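Intramolecular trans-sialidase (Macrobdella decora, PDB 3SLI) cleaves sialic acid from sialoglycoconjugates by intramolecular trans-sialylation, releasing 2,7-anhydro-Neu5Ac. Local coordinates at residues Y43-V57 / D66-G78. Sequence-based numbering, arbitrary orientation.
Sequences YKSTSENGIQSLFSV and DRHFHIYITNSGG
I73 is the side chain with the most contacts, its branches lying among Y43, S45, Q52 and L54. With CG1 lodged between the backbone N and the carbonyl carbon (chi1 51°), CD1 swings to 4.0 Å from CB of Q52, while CG2 lies 3.8 Å from CD2 of L54 and meets the Y43 ring obliquely from the opposite direction. L54 also covers one face of that ring, where its CD1 stands 4.1 Å above the plane near the rim. Q52 and I73 are also paired through their backbones: N of Q52 donates to O of I73 (2.8 Å), and N of I73 returns a bond to O of Q52. At L54 and F55 a classic beta bulge interrupts this pattern, both residues facing I71; L54 N bonds I71 O at 2.7 Å, whereas the bond from F55 N is weak. Beyond it the ring edges of F55 and F69 meet, CD2 to CE2 at 4.2 Å, on the buried face that packs against L115 of strand 107-118; F143 meets F69.

Toward the turn the face bearing I51, Y72 and T74 is looser, all three being partly exposed. I51 lays CG2 3.8 Å from CD1 of the Y72 ring, while CG2 of T74 lies at the edge of that ring, in its plane. Farther along, Y166 stacks on H70 and closes this face. At the turn a water donates to OE2 of E48 (2.6 Å) and to O of N75.

Q52 links the packed I73 to the loop before its own strand. Its OE1 accepts from S45 OG, at the end of strand 37-45; NE2 donates to O of N49, which lies in the plane of the Q52 amide, and to O of S47 from above that carbonyl's plane (73° out). Three bonds thus fix the rotation of a buried amide alongside I73, implying that this hairpin of the concanavalin-like domain combines an apolar interior with a polar network ordering the loop that enters it.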
loop_
_atom_site.group_PDB
_atom_site.type_symbol
_atom_site.label_atom_id
_atom_site.label_comp_id
_atom_site.label_asym_id
_atom_site.label_seq_id
_atom_site.Cartn_x
_atom_site.Cartn_y
_atom_site.Cartn_z
ATOM N N TYR A 43 1.953 18.524 -19.672
ATOM C CA TYR A 43 3.390 18.445 -19.957
ATOM C C TYR A 43 3.867 17.004 -20.042
ATOM O O TYR A 43 3.214 16.096 -19.526
ATOM C CB TYR A 43 4.203 19.144 -18.851
ATOM C CG TYR A 43 4.304 18.310 -17.586
ATOM C CD1 TYR A 43 3.314 18.376 -16.613
ATOM C CD2 TYR A 43 5.345 17.378 -17.409
ATOM C CE1 TYR A 43 3.337 17.533 -15.502
ATOM C CE2 TYR A 43 5.374 16.527 -16.300
ATOM C CZ TYR A 43 4.366 16.611 -15.355
ATOM O OH TYR A 43 4.343 15.762 -14.276
ATOM N N LYS A 44 5.046 16.830 -20.631
ATOM C CA LYS A 44 5.704 15.533 -20.761
ATOM C C LYS A 44 7.173 15.795 -20.432
ATOM O O LYS A 44 7.840 16.539 -21.150
ATOM C CB LYS A 44 5.581 14.994 -22.192
ATOM C CG LYS A 44 6.388 13.737 -22.436
ATOM C CD LYS A 44 6.068 13.099 -23.777
ATOM C CE LYS A 44 6.552 13.939 -24.939
ATOM N NZ LYS A 44 6.196 13.288 -26.240
ATOM N N SER A 45 7.658 15.250 -19.318
ATOM C CA SER A 45 9.055 15.444 -18.927
ATOM C C SER A 45 9.974 14.368 -19.506
ATOM O O SER A 45 9.701 13.174 -19.378
ATOM C CB SER A 45 9.198 15.451 -17.404
ATOM O OG SER A 45 10.559 15.622 -17.025
ATOM N N THR A 46 11.055 14.800 -20.146
ATOM C CA THR A 46 12.040 13.882 -20.720
ATOM C C THR A 46 13.362 14.018 -19.949
ATOM O O THR A 46 14.371 13.405 -20.296
ATOM C CB THR A 46 12.286 14.177 -22.230
ATOM O OG1 THR A 46 12.683 15.545 -22.402
ATOM C CG2 THR A 46 11.029 13.915 -23.045
ATOM N N SER A 47 13.332 14.808 -18.882
ATOM C CA SER A 47 14.511 15.073 -18.072
ATOM C C SER A 47 14.554 14.294 -16.774
ATOM O O SER A 47 13.524 13.993 -16.172
ATOM C CB SER A 47 14.589 16.567 -17.759
ATOM O OG SER A 47 15.580 16.845 -16.779
ATOM N N GLU A 48 15.770 14.037 -16.310
ATOM C CA GLU A 48 15.971 13.315 -15.065
ATOM C C GLU A 48 16.416 14.285 -13.958
ATOM O O GLU A 48 16.853 13.866 -12.887
ATOM C CB GLU A 48 16.995 12.192 -15.284
ATOM C CG GLU A 48 16.871 10.993 -14.339
ATOM C CD GLU A 48 15.474 10.371 -14.307
ATOM O OE1 GLU A 48 14.839 10.201 -15.374
ATOM O OE2 GLU A 48 15.020 10.030 -13.195
ATOM N N ASN A 49 16.316 15.587 -14.228
ATOM C CA ASN A 49 16.688 16.596 -13.234
ATOM C C ASN A 49 15.789 16.472 -12.008
ATOM O O ASN A 49 14.584 16.199 -12.128
ATOM C CB ASN A 49 16.594 18.017 -13.813
ATOM C CG ASN A 49 17.701 18.322 -14.810
ATOM O OD1 ASN A 49 18.706 17.609 -14.886
ATOM N ND2 ASN A 49 17.516 19.377 -15.592
ATOM N N GLY A 50 16.383 16.686 -10.834
ATOM C CA GLY A 50 15.665 16.588 -9.574
ATOM C C GLY A 50 14.397 17.415 -9.453
ATOM O O GLY A 50 13.327 16.869 -9.188
ATOM N N ILE A 51 14.519 18.731 -9.611
ATOM C CA ILE A 51 13.371 19.643 -9.514
ATOM C C ILE A 51 13.222 20.310 -10.875
ATOM O O ILE A 51 14.206 20.839 -11.426
ATOM C CB ILE A 51 13.601 20.756 -8.455
ATOM C CG1 ILE A 51 14.017 20.150 -7.107
ATOM C CG2 ILE A 51 12.341 21.607 -8.298
ATOM C CD1 ILE A 51 12.947 19.319 -6.438
ATOM N N GLN A 52 11.997 20.305 -11.401
ATOM C CA GLN A 52 11.709 20.873 -12.713
ATOM C C GLN A 52 10.488 21.809 -12.708
ATOM O O GLN A 52 9.345 21.354 -12.552
ATOM C CB GLN A 52 11.490 19.745 -13.728
ATOM C CG GLN A 52 12.672 18.791 -13.863
ATOM C CD GLN A 52 12.414 17.649 -14.822
ATOM O OE1 GLN A 52 11.874 17.839 -15.916
ATOM N NE2 GLN A 52 12.820 16.447 -14.426
ATOM N N SER A 53 10.743 23.115 -12.820
ATOM C CA SER A 53 9.676 24.116 -12.868
ATOM C C SER A 53 8.955 23.972 -14.200
ATOM O O SER A 53 9.590 23.856 -15.252
ATOM C CB SER A 53 10.238 25.545 -12.805
ATOM O OG SER A 53 10.809 25.852 -11.552
ATOM N N LEU A 54 7.630 23.963 -14.141
ATOM C CA LEU A 54 6.787 23.874 -15.327
ATOM C C LEU A 54 6.461 25.297 -15.811
ATOM O O LEU A 54 6.567 25.610 -16.999
ATOM C CB LEU A 54 5.488 23.163 -14.953
ATOM C CG LEU A 54 5.316 21.675 -15.232
ATOM C CD1 LEU A 54 6.639 20.979 -15.442
ATOM C CD2 LEU A 54 4.505 21.057 -14.121
ATOM N N PHE A 55 6.128 26.158 -14.852
ATOM C CA PHE A 55 5.747 27.544 -15.116
ATOM C C PHE A 55 6.181 28.398 -13.932
ATOM O O PHE A 55 6.019 27.982 -12.782
ATOM C CB PHE A 55 4.218 27.606 -15.266
ATOM C CG PHE A 55 3.652 29.003 -15.320
ATOM C CD1 PHE A 55 3.628 29.714 -16.520
ATOM C CD2 PHE A 55 3.119 29.599 -14.175
ATOM C CE1 PHE A 55 3.078 31.004 -16.582
ATOM C CE2 PHE A 55 2.567 30.888 -14.224
ATOM C CZ PHE A 55 2.548 31.586 -15.433
ATOM N N SER A 56 6.711 29.589 -14.211
ATOM C CA SER A 56 7.149 30.504 -13.155
ATOM C C SER A 56 7.018 31.973 -13.560
ATOM O O SER A 56 7.030 32.315 -14.745
ATOM C CB SER A 56 8.611 30.243 -12.765
ATOM O OG SER A 56 9.484 30.520 -13.844
ATOM N N VAL A 57 6.917 32.823 -12.552
ATOM C CA VAL A 57 6.814 34.261 -12.727
ATOM C C VAL A 57 7.602 34.821 -11.546
ATOM O O VAL A 57 7.381 34.415 -10.400
ATOM C CB VAL A 57 5.338 34.761 -12.638
ATOM C CG1 VAL A 57 5.272 36.267 -12.904
ATOM C CG2 VAL A 57 4.457 34.027 -13.637
ATOM N N ASP A 66 15.107 34.723 -4.310
ATOM C CA ASP A 66 14.020 34.185 -3.485
ATOM C C ASP A 66 12.695 34.929 -3.729
ATOM O O ASP A 66 11.777 34.886 -2.906
ATOM C CB ASP A 66 14.381 34.222 -1.991
ATOM C CG ASP A 66 15.487 33.233 -1.623
ATOM O OD1 ASP A 66 15.845 32.372 -2.458
ATOM O OD2 ASP A 66 15.994 33.316 -0.485
ATOM N N ARG A 67 12.606 35.605 -4.868
ATOM C CA ARG A 67 11.406 36.344 -5.233
ATOM C C ARG A 67 10.823 35.744 -6.513
ATOM O O ARG A 67 11.220 36.115 -7.625
ATOM C CB ARG A 67 11.736 37.821 -5.446
ATOM C CG ARG A 67 12.310 38.511 -4.222
ATOM C CD ARG A 67 12.583 39.982 -4.508
ATOM N NE ARG A 67 13.366 40.608 -3.446
ATOM C CZ ARG A 67 12.867 41.049 -2.295
ATOM N NH1 ARG A 67 11.571 40.946 -2.024
ATOM N NH2 ARG A 67 13.681 41.585 -1.397
ATOM N N HIS A 68 9.897 34.803 -6.351
ATOM C CA HIS A 68 9.279 34.152 -7.498
ATOM C C HIS A 68 8.151 33.220 -7.092
ATOM O O HIS A 68 7.995 32.881 -5.919
ATOM C CB HIS A 68 10.330 33.335 -8.278
ATOM C CG HIS A 68 11.046 32.304 -7.447
ATOM N ND1 HIS A 68 12.378 32.409 -7.114
ATOM C CD2 HIS A 68 10.611 31.147 -6.887
ATOM C CE1 HIS A 68 12.737 31.368 -6.385
ATOM N NE2 HIS A 68 11.682 30.586 -6.231
ATOM N N PHE A 69 7.378 32.805 -8.088
ATOM C CA PHE A 69 6.300 31.851 -7.915
ATOM C C PHE A 69 6.537 30.806 -8.994
ATOM O O PHE A 69 6.865 31.154 -10.128
ATOM C CB PHE A 69 4.918 32.477 -8.144
ATOM C CG PHE A 69 3.846 31.457 -8.464
ATOM C CD1 PHE A 69 3.279 30.681 -7.455
ATOM C CD2 PHE A 69 3.458 31.225 -9.790
ATOM C CE1 PHE A 69 2.349 29.687 -7.756
ATOM C CE2 PHE A 69 2.530 30.234 -10.101
ATOM C CZ PHE A 69 1.975 29.464 -9.083
ATOM N N HIS A 70 6.404 29.530 -8.647
ATOM C CA HIS A 70 6.575 28.478 -9.642
ATOM C C HIS A 70 5.820 27.204 -9.283
ATOM O O HIS A 70 5.526 26.952 -8.104
ATOM C CB HIS A 70 8.071 28.194 -9.929
ATOM C CG HIS A 70 8.737 27.239 -8.973
ATOM N ND1 HIS A 70 8.845 27.477 -7.620
ATOM C CD2 HIS A 70 9.401 26.079 -9.203
ATOM C CE1 HIS A 70 9.552 26.508 -7.059
ATOM N NE2 HIS A 70 9.901 25.650 -7.998
ATOM N N ILE A 71 5.391 26.490 -10.321
ATOM C CA ILE A 71 4.705 25.207 -10.177
ATOM C C ILE A 71 5.777 24.257 -10.702
ATOM O O ILE A 71 6.284 24.467 -11.800
ATOM C CB ILE A 71 3.466 25.099 -11.102
ATOM C CG1 ILE A 71 2.453 26.199 -10.778
ATOM C CG2 ILE A 71 2.814 23.710 -10.964
ATOM C CD1 ILE A 71 1.281 26.249 -11.752
ATOM N N TYR A 72 6.108 23.216 -9.941
ATOM C CA TYR A 72 7.165 22.288 -10.350
ATOM C C TYR A 72 6.798 20.825 -10.122
ATOM O O TYR A 72 5.837 20.519 -9.413
ATOM C CB TYR A 72 8.465 22.594 -9.565
ATOM C CG TYR A 72 8.377 22.261 -8.079
ATOM C CD1 TYR A 72 8.612 20.959 -7.618
ATOM C CD2 TYR A 72 7.960 23.216 -7.152
ATOM C CE1 TYR A 72 8.416 20.617 -6.288
ATOM C CE2 TYR A 72 7.765 22.883 -5.809
ATOM C CZ TYR A 72 7.990 21.578 -5.387
ATOM O OH TYR A 72 7.766 21.229 -4.076
ATOM N N ILE A 73 7.594 19.939 -10.720
ATOM C CA ILE A 73 7.458 18.495 -10.555
ATOM C C ILE A 73 8.869 17.983 -10.215
ATOM O O ILE A 73 9.859 18.704 -10.408
ATOM C CB ILE A 73 6.916 17.778 -11.833
ATOM C CG1 ILE A 73 7.712 18.179 -13.076
ATOM C CG2 ILE A 73 5.418 18.052 -11.996
ATOM C CD1 ILE A 73 8.527 17.055 -13.698
ATOM N N THR A 74 8.966 16.780 -9.655
ATOM C CA THR A 74 10.273 16.217 -9.321
ATOM C C THR A 74 10.449 14.910 -10.079
ATOM O O THR A 74 9.464 14.294 -10.503
ATOM C CB THR A 74 10.428 15.944 -7.798
ATOM O OG1 THR A 74 9.670 14.781 -7.428
ATOM C CG2 THR A 74 9.961 17.151 -6.977
ATOM N N ASN A 75 11.690 14.454 -10.220
ATOM C CA ASN A 75 11.939 13.208 -10.936
ATOM C C ASN A 75 11.378 11.980 -10.217
ATOM O O ASN A 75 11.355 10.886 -10.777
ATOM C CB ASN A 75 13.427 13.032 -11.292
ATOM C CG ASN A 75 14.351 12.905 -10.070
ATOM O OD1 ASN A 75 15.572 12.862 -10.230
ATOM N ND2 ASN A 75 13.793 12.850 -8.870
ATOM N N SER A 76 10.909 12.175 -8.986
ATOM C CA SER A 76 10.320 11.097 -8.206
ATOM C C SER A 76 8.790 11.208 -8.173
ATOM O O SER A 76 8.134 10.611 -7.316
ATOM C CB SER A 76 10.890 11.073 -6.791
ATOM O OG SER A 76 10.645 12.286 -6.111
ATOM N N GLY A 77 8.239 12.014 -9.084
ATOM C CA GLY A 77 6.797 12.170 -9.181
ATOM C C GLY A 77 6.103 13.155 -8.259
ATOM O O GLY A 77 4.869 13.192 -8.219
ATOM N N GLY A 78 6.863 13.939 -7.503
ATOM C CA GLY A 78 6.241 14.914 -6.625
ATOM C C GLY A 78 5.808 16.143 -7.420
ATOM O O GLY A 78 6.270 16.359 -8.542
HETATM O O HOH W 1 12.798 9.076 -12.129
#